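Local structure of packaging enzyme P4 (Pseudomonas phage phi6, 4BLO) at residues Val13-Ala16 and Ala17-Asp21; Asp187-Arg190 and Pro191-Arg195; Gly203-Ala207 and Val208-Leu212; Pro233-Ala237 and Glu238-Tyr242. The protein acts as a hexameric nucleoside triphosphatase that probably uses NTP hydrolysis to drive viral RNA into the capsid of a double-stranded RNA phage. All blocks are in the same frame, centred on the assembly; numbering follows the deposited sequence.

How the contacts relate
The four contacts follow one another along the chain without nesting. Contact 1 lies on helix 7-22, across the chain's centre from the other three. Its centre is about 29 Å from that of contact 2 and about 39 Å from that of contact 4. Contacts 2, 3 and 4 form one touching group, with centres 12 to 16 Å apart. Contact 2 spans the short helix 190-193, and contacts 3 and 4 hold the first turns of helices 208-222 and 240-248. Contact 2 begins at the end of strand 184-187, and contact 4 follows strand 226-231; both are parallel strands of the central sheet. All three meet neighbouring subunits of the six-chain assembly. Contact 1 touches no other subunit.

Contact 1. Residues Val13-Ala16 and Ala17-Asp21; sequences VGIA and ADLLD
Val-13 to Asp-21 form an unbroken run of alpha helix, and the backbone bonds between Val-13 to Ala-16 and Ala-17 to Leu-20 each span four residues. Ala-17 N donates to Val-13 O at 3.1 Å. Asp-18 N reaches Gly-14 O at 3.0 Å, and Leu-20 N reaches Ala-16 O at 3.1 Å. The bond from Leu-19 N to Ile-15 O measures 2.9 Å and is fairly straight, at 165° about the hydrogen.

Side-chain packing one turn apart joins Ile-15 and Leu-19, which lie alongside each other and point the same way. Ile-15 CG2 touches Leu-19 CD1 at 3.9 Å. With chi1 at -72°, Ile-15 holds CG2 anti to its backbone N, and the gamma branch faces the next turn. Leu-19 CD1 also rests against Ile-15 O.

Leu-20 and Ala-16 are buried. Leu-20 packs on Ile-41 of helix 38-54 and Ile-175 of helix 167-179, while Ala-16 meets Ala-179 at the end of the latter. Asp-21 makes a salt bridge with Lys-42. Ala-16 and Leu-20 face other helices and Asp-18 is exposed, as in an amphipathic surface helix, although apolar Ile-15 is exposed too and Leu-19 partly so.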
loop_
_atom_site.group_PDB
_atom_site.type_symbol
_atom_site.label_atom_id
_atom_site.label_comp_id
_atom_site.label_asym_id
_atom_site.label_seq_id
_atom_site.Cartn_x
_atom_site.Cartn_y
_atom_site.Cartn_z
ATOM N N VAL L 13 39.042 6.043 -27.854
ATOM C CA VAL L 13 38.318 7.307 -27.627
ATOM C C VAL L 13 37.300 7.600 -28.776
ATOM O O VAL L 13 36.124 7.840 -28.483
ATOM C CB VAL L 13 39.286 8.502 -27.356
ATOM C CG1 VAL L 13 38.535 9.824 -27.206
ATOM C CG2 VAL L 13 40.122 8.251 -26.111
ATOM N N GLY L 14 37.743 7.536 -30.035
ATOM C CA GLY L 14 36.894 7.774 -31.199
ATOM C C GLY L 14 35.775 6.757 -31.294
ATOM O O GLY L 14 34.594 7.128 -31.356
ATOM N N ILE L 15 36.150 5.455 -31.228
ATOM C CA ILE L 15 35.256 4.279 -31.230
ATOM C C ILE L 15 34.140 4.456 -30.181
ATOM O O ILE L 15 32.970 4.221 -30.480
ATOM C CB ILE L 15 36.086 2.982 -30.987
ATOM C CG1 ILE L 15 36.926 2.657 -32.239
ATOM C CG2 ILE L 15 35.216 1.798 -30.512
ATOM C CD1 ILE L 15 37.813 1.454 -32.157
ATOM N N ALA L 16 34.518 4.883 -28.967
ATOM C CA ALA L 16 33.613 5.110 -27.849
ATOM C C ALA L 16 32.603 6.209 -28.185
ATOM O O ALA L 16 31.405 6.016 -27.958
ATOM C CB ALA L 16 34.409 5.473 -26.601
ATOM N N ALA L 17 33.087 7.331 -28.786
ATOM C CA ALA L 17 32.250 8.473 -29.172
ATOM C C ALA L 17 31.234 8.067 -30.208
ATOM O O ALA L 17 30.087 8.503 -30.140
ATOM C CB ALA L 17 33.104 9.611 -29.697
ATOM N N ASP L 18 31.643 7.202 -31.147
ATOM C CA ASP L 18 30.765 6.698 -32.194
ATOM C C ASP L 18 29.706 5.804 -31.602
ATOM O O ASP L 18 28.533 6.035 -31.884
ATOM C CB ASP L 18 31.562 5.963 -33.274
ATOM C CG ASP L 18 32.350 6.923 -34.126
ATOM O OD1 ASP L 18 31.727 7.633 -34.943
ATOM O OD2 ASP L 18 33.594 6.956 -33.988
ATOM N N LEU L 19 30.107 4.834 -30.736
ATOM C CA LEU L 19 29.185 3.906 -30.080
ATOM C C LEU L 19 28.074 4.657 -29.355
ATOM O O LEU L 19 26.907 4.265 -29.446
ATOM C CB LEU L 19 29.919 2.994 -29.085
ATOM C CG LEU L 19 30.793 1.868 -29.650
ATOM C CD1 LEU L 19 31.820 1.429 -28.631
ATOM C CD2 LEU L 19 29.953 0.666 -30.100
ATOM N N LEU L 20 28.440 5.753 -28.669
ATOM C CA LEU L 20 27.521 6.592 -27.908
ATOM C C LEU L 20 26.546 7.361 -28.820
ATOM O O LEU L 20 25.347 7.406 -28.522
ATOM C CB LEU L 20 28.305 7.563 -27.002
ATOM C CG LEU L 20 29.006 6.949 -25.784
ATOM C CD1 LEU L 20 30.118 7.828 -25.299
ATOM C CD2 LEU L 20 28.032 6.678 -24.648
ATOM N N ASP L 21 27.049 7.926 -29.937
ATOM C CA ASP L 21 26.250 8.698 -30.895
ATOM C C ASP L 21 25.364 7.815 -31.771
ATOM O O ASP L 21 24.276 8.243 -32.159
ATOM C CB ASP L 21 27.171 9.543 -31.795
ATOM C CG ASP L 21 27.914 10.663 -31.088
ATOM O OD1 ASP L 21 27.829 10.746 -29.842
ATOM O OD2 ASP L 21 28.596 11.446 -31.782
#

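Contact 2. Residues Asp187-Arg190 and Pro191-Arg195; sequences DSVR and PLLFR
Arg-190 and Phe-194 both set CG beside the backbone N, with chi1 at -83° and -74°, and this brings their side chains together one helical turn apart. The two side chains run at a slant to each other. Arg-190 CG lies over one face of the Phe-194 ring, displaced toward the rim and 4.3 Å from the centroid, as a CH-pi contact. Arg-190 CD reaches Phe-194 CZ at 3.6 Å. The arginine chain then bends at chi3. Phe-194 CE2 lies at the edge of the guanidinium, whose plane stands 86° from the ring.

The polar end is held by other partners. Arg-190 NE forms a salt bridge with Glu-150, and its terminal nitrogens make weak hydrogen bonds to Thr-214 and Ser-250 of the second subunit.

Backbone bonds start the short helix. Phe-194 N binds Arg-190 O at 2.9 Å, and Leu-192 N binds Val-189 O at 3.0 Å. Val-189 CG1 packs on Leu-193 CD1 at 3.5 Å.

A cis peptide precedes Ser-188. Asp-187 hydrogen-bonds Ser-133, an ADP-pocket residue, consistent with a Walker B strand end. The turn leads from strand 184-187 into helix 190-193. Val-189 packs on the adjacent strand 226-231, and Leu-192 and Leu-193 lie against helix 208-222.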
loop_
_atom_site.group_PDB
_atom_site.type_symbol
_atom_site.label_atom_id
_atom_site.label_comp_id
_atom_site.label_asym_id
_atom_site.label_seq_id
_atom_site.Cartn_x
_atom_site.Cartn_y
_atom_site.Cartn_z
ATOM N N ASP L 187 31.332 -1.104 -6.043
ATOM C CA ASP L 187 31.151 -1.538 -4.653
ATOM C C ASP L 187 30.734 -0.324 -3.810
ATOM O O ASP L 187 31.583 0.488 -3.465
ATOM C CB ASP L 187 32.417 -2.204 -4.084
ATOM C CG ASP L 187 32.222 -2.975 -2.780
ATOM O OD1 ASP L 187 31.059 -3.298 -2.437
ATOM O OD2 ASP L 187 33.241 -3.276 -2.111
ATOM N N SER L 188 29.428 -0.114 -3.567
ATOM C CA SER L 188 28.280 -0.993 -3.820
ATOM C C SER L 188 27.280 -0.384 -4.764
ATOM O O SER L 188 27.391 0.786 -5.133
ATOM C CB SER L 188 27.550 -1.221 -2.495
ATOM O OG SER L 188 27.030 -2.528 -2.350
ATOM N N VAL L 189 26.236 -1.167 -5.075
ATOM C CA VAL L 189 25.072 -0.754 -5.846
ATOM C C VAL L 189 23.860 -0.592 -4.840
ATOM O O VAL L 189 22.800 -0.115 -5.245
ATOM C CB VAL L 189 24.807 -1.710 -7.050
ATOM C CG1 VAL L 189 23.857 -2.855 -6.701
ATOM C CG2 VAL L 189 24.327 -0.940 -8.267
ATOM N N ARG L 190 24.069 -0.925 -3.522
ATOM C CA ARG L 190 23.106 -0.785 -2.398
ATOM C C ARG L 190 22.331 0.555 -2.396
ATOM O O ARG L 190 21.128 0.479 -2.188
ATOM C CB ARG L 190 23.790 -0.922 -1.030
ATOM C CG ARG L 190 24.017 -2.339 -0.518
ATOM C CD ARG L 190 24.267 -2.341 1.000
ATOM N NE ARG L 190 25.396 -1.501 1.426
ATOM C CZ ARG L 190 25.476 -0.866 2.594
ATOM N NH1 ARG L 190 24.497 -0.974 3.487
ATOM N NH2 ARG L 190 26.539 -0.134 2.885
ATOM N N PRO L 191 22.938 1.770 -2.616
ATOM C CA PRO L 191 22.122 3.011 -2.634
ATOM C C PRO L 191 20.879 2.936 -3.545
ATOM O O PRO L 191 19.819 3.479 -3.204
ATOM C CB PRO L 191 23.104 4.068 -3.166
ATOM C CG PRO L 191 24.442 3.556 -2.839
ATOM C CD PRO L 191 24.371 2.077 -2.868
ATOM N N LEU L 192 21.026 2.251 -4.698
ATOM C CA LEU L 192 19.982 2.014 -5.687
ATOM C C LEU L 192 19.006 0.933 -5.187
ATOM O O LEU L 192 17.801 1.159 -5.197
ATOM C CB LEU L 192 20.648 1.567 -7.011
ATOM C CG LEU L 192 19.943 1.796 -8.360
ATOM C CD1 LEU L 192 20.635 1.022 -9.452
ATOM C CD2 LEU L 192 18.487 1.382 -8.339
ATOM N N LEU L 193 19.532 -0.229 -4.757
ATOM C CA LEU L 193 18.761 -1.390 -4.307
ATOM C C LEU L 193 17.868 -1.113 -3.096
ATOM O O LEU L 193 16.740 -1.617 -3.023
ATOM C CB LEU L 193 19.729 -2.534 -3.969
ATOM C CG LEU L 193 19.791 -3.696 -4.964
ATOM C CD1 LEU L 193 20.354 -3.249 -6.324
ATOM C CD2 LEU L 193 20.643 -4.843 -4.416
ATOM N N PHE L 194 18.373 -0.328 -2.150
ATOM C CA PHE L 194 17.652 -0.038 -0.921
ATOM C C PHE L 194 16.571 1.048 -1.126
ATOM O O PHE L 194 15.684 1.192 -0.280
ATOM C CB PHE L 194 18.649 0.328 0.200
ATOM C CG PHE L 194 19.431 -0.853 0.760
ATOM C CD1 PHE L 194 19.337 -2.119 0.178
ATOM C CD2 PHE L 194 20.253 -0.702 1.871
ATOM C CE1 PHE L 194 20.052 -3.201 0.696
ATOM C CE2 PHE L 194 20.963 -1.788 2.389
ATOM C CZ PHE L 194 20.858 -3.028 1.798
ATOM N N ARG L 195 16.603 1.750 -2.271
ATOM C CA ARG L 195 15.628 2.791 -2.581
ATOM C C ARG L 195 14.677 2.347 -3.710
ATOM O O ARG L 195 13.954 3.172 -4.276
ATOM C CB ARG L 195 16.333 4.117 -2.903
ATOM C CG ARG L 195 16.699 4.867 -1.642
ATOM C CD ARG L 195 17.804 5.864 -1.830
ATOM N NE ARG L 195 18.206 6.425 -0.543
ATOM C CZ ARG L 195 19.381 6.210 0.028
ATOM N NH1 ARG L 195 20.296 5.468 -0.582
ATOM N NH2 ARG L 195 19.659 6.749 1.205
#

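Contact 3. Residues Gly203-Ala207 and Val208-Leu212; sequences GGIVA and VFYSL
Ala-207 O takes a hydrogen bond from Tyr-210 N at 3.1 Å, the shorter of two backbone bonds that span three residues here. The other runs from Phe-209 N to Val-206 O at 3.3 Å. Both donors sit well above the carbonyl planes of their acceptors. These bonds belong to the turn that leads into helix 208-222, which flanks the P-loop NTPase sheet.

Ile-205, in the loop before the helix, points its side chain at the first turn. Its chi1 of -173° places CG1 anti to the backbone N and sends the longer branch to Phe-209. Ile-205 CD1 lies over one face of the Phe-209 ring, 3.8 Å from the centroid and displaced toward the rim. This is a CH-pi contact. The other branch, Ile-205 CG2, goes to the phenol end of Tyr-210 and meets CZ at 3.9 Å. One isoleucine thus serves two aromatic side chains through separate branches. Beside them, Val-206 and Val-208 lie side by side.

Phe-209 also packs on Leu-193 of helix 190-193 and on Val-247 of helix 240-248. Tyr-210 rests on Val-243 and Val-247 of the latter helix. Phe-194 of the third subunit packs against Ala-207, Tyr-210 and Ser-211, so this turn forms part of a subunit interface.

The two aromatic rings also meet directly: Phe-209 turns an edge to a face of Tyr-210, with Phe-209 CD2 3.6 Å above the plane, over the centre of the tyrosine ring.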
loop_
_atom_site.group_PDB
_atom_site.type_symbol
_atom_site.label_atom_id
_atom_site.label_comp_id
_atom_site.label_asym_id
_atom_site.label_seq_id
_atom_site.Cartn_x
_atom_site.Cartn_y
_atom_site.Cartn_z
ATOM N N GLY L 203 10.685 -13.959 -3.767
ATOM C CA GLY L 203 12.084 -13.839 -3.371
ATOM C C GLY L 203 12.352 -12.611 -2.514
ATOM O O GLY L 203 13.509 -12.244 -2.318
ATOM N N GLY L 204 11.284 -11.972 -2.017
ATOM C CA GLY L 204 11.314 -10.788 -1.156
ATOM C C GLY L 204 11.992 -9.568 -1.758
ATOM O O GLY L 204 12.556 -8.733 -1.036
ATOM N N ILE L 205 11.919 -9.453 -3.086
ATOM C CA ILE L 205 12.551 -8.376 -3.839
ATOM C C ILE L 205 11.671 -7.974 -5.036
ATOM O O ILE L 205 11.061 -8.839 -5.671
ATOM C CB ILE L 205 13.967 -8.834 -4.261
ATOM C CG1 ILE L 205 14.774 -7.710 -4.919
ATOM C CG2 ILE L 205 13.920 -10.122 -5.116
ATOM C CD1 ILE L 205 16.195 -7.851 -4.714
ATOM N N VAL L 206 11.612 -6.654 -5.323
ATOM C CA VAL L 206 10.838 -6.055 -6.415
ATOM C C VAL L 206 11.287 -6.679 -7.737
ATOM O O VAL L 206 12.485 -6.847 -7.943
ATOM C CB VAL L 206 10.947 -4.505 -6.453
ATOM C CG1 VAL L 206 9.824 -3.904 -7.287
ATOM C CG2 VAL L 206 10.921 -3.906 -5.057
ATOM N N ALA L 207 10.330 -7.060 -8.603
ATOM C CA ALA L 207 10.598 -7.687 -9.892
ATOM C C ALA L 207 11.417 -6.792 -10.837
ATOM O O ALA L 207 12.279 -7.318 -11.535
ATOM C CB ALA L 207 9.293 -8.090 -10.555
ATOM N N VAL L 208 11.196 -5.449 -10.814
ATOM C CA VAL L 208 11.878 -4.477 -11.687
ATOM C C VAL L 208 13.404 -4.487 -11.452
ATOM O O VAL L 208 14.157 -3.977 -12.286
ATOM C CB VAL L 208 11.265 -3.054 -11.561
ATOM C CG1 VAL L 208 11.685 -2.351 -10.280
ATOM C CG2 VAL L 208 11.565 -2.194 -12.790
ATOM N N PHE L 209 13.852 -5.082 -10.333
ATOM C CA PHE L 209 15.270 -5.215 -9.998
ATOM C C PHE L 209 15.971 -6.049 -11.063
ATOM O O PHE L 209 17.046 -5.673 -11.501
ATOM C CB PHE L 209 15.428 -5.834 -8.598
ATOM C CG PHE L 209 16.752 -6.491 -8.299
ATOM C CD1 PHE L 209 17.884 -5.728 -8.026
ATOM C CD2 PHE L 209 16.863 -7.877 -8.261
ATOM C CE1 PHE L 209 19.110 -6.343 -7.747
ATOM C CE2 PHE L 209 18.092 -8.489 -7.971
ATOM C CZ PHE L 209 19.202 -7.716 -7.713
ATOM N N TYR L 210 15.341 -7.150 -11.509
ATOM C CA TYR L 210 15.877 -8.058 -12.519
ATOM C C TYR L 210 15.870 -7.425 -13.901
ATOM O O TYR L 210 16.810 -7.629 -14.673
ATOM C CB TYR L 210 15.122 -9.373 -12.529
ATOM C CG TYR L 210 15.102 -10.053 -11.182
ATOM C CD1 TYR L 210 16.216 -10.729 -10.704
ATOM C CD2 TYR L 210 13.964 -10.020 -10.378
ATOM C CE1 TYR L 210 16.211 -11.328 -9.447
ATOM C CE2 TYR L 210 13.940 -10.643 -9.132
ATOM C CZ TYR L 210 15.061 -11.296 -8.672
ATOM O OH TYR L 210 14.998 -11.933 -7.462
ATOM N N SER L 211 14.845 -6.621 -14.197
ATOM C CA SER L 211 14.745 -5.892 -15.456
ATOM C C SER L 211 15.839 -4.832 -15.528
ATOM O O SER L 211 16.470 -4.692 -16.574
ATOM C CB SER L 211 13.360 -5.267 -15.608
ATOM O OG SER L 211 12.479 -6.217 -16.194
ATOM N N LEU L 212 16.106 -4.134 -14.403
ATOM C CA LEU L 212 17.150 -3.115 -14.317
ATOM C C LEU L 212 18.545 -3.708 -14.571
ATOM O O LEU L 212 19.319 -3.096 -15.301
ATOM C CB LEU L 212 17.127 -2.400 -12.957
ATOM C CG LEU L 212 16.819 -0.884 -12.977
ATOM C CD1 LEU L 212 16.699 -0.329 -11.564
ATOM C CD2 LEU L 212 17.882 -0.102 -13.731
#

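Contact 4. Residues Pro233-Ala237 and Glu238-Tyr242; sequences PMVDA and EKIEY
Ile-240 reaches back from the first turn of its helix to Pro-233, Val-235 and Ala-237 in the preceding loop. Its two branches part at CB. The short one, Ile-240 CG2, lies 3.4 Å from Ala-237 O. The long one starts with CG1, which chi1 of -165° sets anti to the backbone N; the turn at chi2 then carries CD1 to the start of the loop. At this tip, Ile-240 CD1 touches Val-235 CG1 at 3.7 Å and Pro-233 CG at 3.8 Å. Both of these side chains stand about at right angles to the isoleucine. The single methyl therefore joins two points of the loop to the helix.

Val-235 also uses its other methyl. Its CG2 packs on Lys-239 CB at 3.5 Å. Beyond CB the lysine chain bends and leads away, and Lys-239 NZ makes a salt bridge with Asp-236 of the third subunit.

One backbone hydrogen bond joins the loop to the residues that follow, from Lys-239 N to Asp-236 O at 3.0 Å. The donor stands above the carbonyl plane. Asp-236 and Glu-238 run side by side, and their carboxylates approach to 4.0 Å between Asp-236 OD2 and Glu-238 OE2. The like charges might raise the proton affinity of either group, though Lys-239 of the second subunit, in a long and weak ion pair with Asp-236, would work against this at the aspartate.

The loop carries the chain from parallel strand 226-231 into helix 240-248. Met-234 packs on Phe-194, next to Leu-193 of helix 190-193. On the new helix, Glu-241 forms a salt bridge with Arg-264, an ADP-pocket residue on strand 261-269.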
loop_
_atom_site.group_PDB
_atom_site.type_symbol
_atom_site.label_atom_id
_atom_site.label_comp_id
_atom_site.label_asym_id
_atom_site.label_seq_id
_atom_site.Cartn_x
_atom_site.Cartn_y
_atom_site.Cartn_z
ATOM N N PRO L 233 21.448 -8.071 -1.608
ATOM C CA PRO L 233 19.980 -7.989 -1.480
ATOM C C PRO L 233 19.458 -8.170 -0.051
ATOM O O PRO L 233 19.985 -8.993 0.705
ATOM C CB PRO L 233 19.496 -9.128 -2.382
ATOM C CG PRO L 233 20.678 -10.113 -2.445
ATOM C CD PRO L 233 21.899 -9.456 -1.869
ATOM N N MET L 234 18.416 -7.398 0.327
ATOM C CA MET L 234 17.772 -7.579 1.626
ATOM C C MET L 234 16.828 -8.766 1.447
ATOM O O MET L 234 15.652 -8.612 1.090
ATOM C CB MET L 234 17.057 -6.306 2.111
ATOM C CG MET L 234 17.933 -5.338 2.856
ATOM S SD MET L 234 18.850 -6.038 4.258
ATOM C CE MET L 234 20.501 -6.113 3.502
ATOM N N VAL L 235 17.403 -9.962 1.525
ATOM C CA VAL L 235 16.666 -11.185 1.286
ATOM C C VAL L 235 17.053 -12.205 2.345
ATOM O O VAL L 235 18.214 -12.259 2.756
ATOM C CB VAL L 235 16.868 -11.701 -0.170
ATOM C CG1 VAL L 235 18.303 -12.137 -0.453
ATOM C CG2 VAL L 235 15.897 -12.817 -0.502
ATOM N N ASP L 236 16.053 -12.986 2.801
ATOM C CA ASP L 236 16.183 -14.052 3.788
ATOM C C ASP L 236 17.263 -15.054 3.392
ATOM O O ASP L 236 17.457 -15.311 2.202
ATOM C CB ASP L 236 14.843 -14.789 3.961
ATOM C CG ASP L 236 13.730 -13.971 4.581
ATOM O OD1 ASP L 236 14.033 -12.928 5.210
ATOM O OD2 ASP L 236 12.550 -14.371 4.438
ATOM N N ALA L 237 17.928 -15.645 4.395
ATOM C CA ALA L 237 18.998 -16.632 4.233
ATOM C C ALA L 237 18.656 -17.773 3.252
ATOM O O ALA L 237 19.550 -18.246 2.555
ATOM C CB ALA L 237 19.356 -17.226 5.586
ATOM N N GLU L 238 17.379 -18.199 3.198
ATOM C CA GLU L 238 16.904 -19.318 2.376
ATOM C C GLU L 238 16.453 -18.923 0.954
ATOM O O GLU L 238 16.319 -19.807 0.103
ATOM C CB GLU L 238 15.753 -20.063 3.091
ATOM C CG GLU L 238 14.488 -19.245 3.353
ATOM C CD GLU L 238 14.330 -18.527 4.689
ATOM O OE1 GLU L 238 15.349 -18.126 5.296
ATOM O OE2 GLU L 238 13.166 -18.312 5.095
ATOM N N LYS L 239 16.203 -17.626 0.696
ATOM C CA LYS L 239 15.734 -17.179 -0.620
ATOM C C LYS L 239 16.869 -16.651 -1.527
ATOM O O LYS L 239 16.606 -16.336 -2.690
ATOM C CB LYS L 239 14.627 -16.118 -0.473
ATOM C CG LYS L 239 13.236 -16.692 -0.199
ATOM C CD LYS L 239 12.456 -17.046 -1.479
ATOM C CE LYS L 239 11.010 -17.387 -1.199
ATOM N NZ LYS L 239 10.241 -17.605 -2.453
ATOM N N ILE L 240 18.122 -16.607 -1.022
ATOM C CA ILE L 240 19.286 -16.122 -1.772
ATOM C C ILE L 240 19.581 -17.008 -3.019
ATOM O O ILE L 240 19.932 -16.467 -4.073
ATOM C CB ILE L 240 20.530 -15.950 -0.851
ATOM C CG1 ILE L 240 21.646 -15.113 -1.524
ATOM C CG2 ILE L 240 21.061 -17.273 -0.279
ATOM C CD1 ILE L 240 21.571 -13.611 -1.273
ATOM N N GLU L 241 19.429 -18.346 -2.891
ATOM C CA GLU L 241 19.619 -19.314 -3.972
ATOM C C GLU L 241 18.649 -19.028 -5.117
ATOM O O GLU L 241 19.074 -19.024 -6.273
ATOM C CB GLU L 241 19.450 -20.755 -3.458
ATOM C CG GLU L 241 20.734 -21.322 -2.867
ATOM C CD GLU L 241 21.712 -21.969 -3.833
ATOM O OE1 GLU L 241 21.263 -22.515 -4.867
ATOM O OE2 GLU L 241 22.920 -22.000 -3.510
ATOM N N TYR L 242 17.360 -18.766 -4.794
ATOM C CA TYR L 242 16.329 -18.440 -5.778
ATOM C C TYR L 242 16.694 -17.141 -6.492
ATOM O O TYR L 242 16.686 -17.126 -7.707
ATOM C CB TYR L 242 14.939 -18.336 -5.108
ATOM C CG TYR L 242 13.829 -17.850 -6.022
ATOM C CD1 TYR L 242 13.099 -18.744 -6.804
ATOM C CD2 TYR L 242 13.498 -16.498 -6.096
ATOM C CE1 TYR L 242 12.085 -18.301 -7.656
ATOM C CE2 TYR L 242 12.494 -16.046 -6.952
ATOM C CZ TYR L 242 11.788 -16.952 -7.725
ATOM O OH TYR L 242 10.784 -16.508 -8.554
#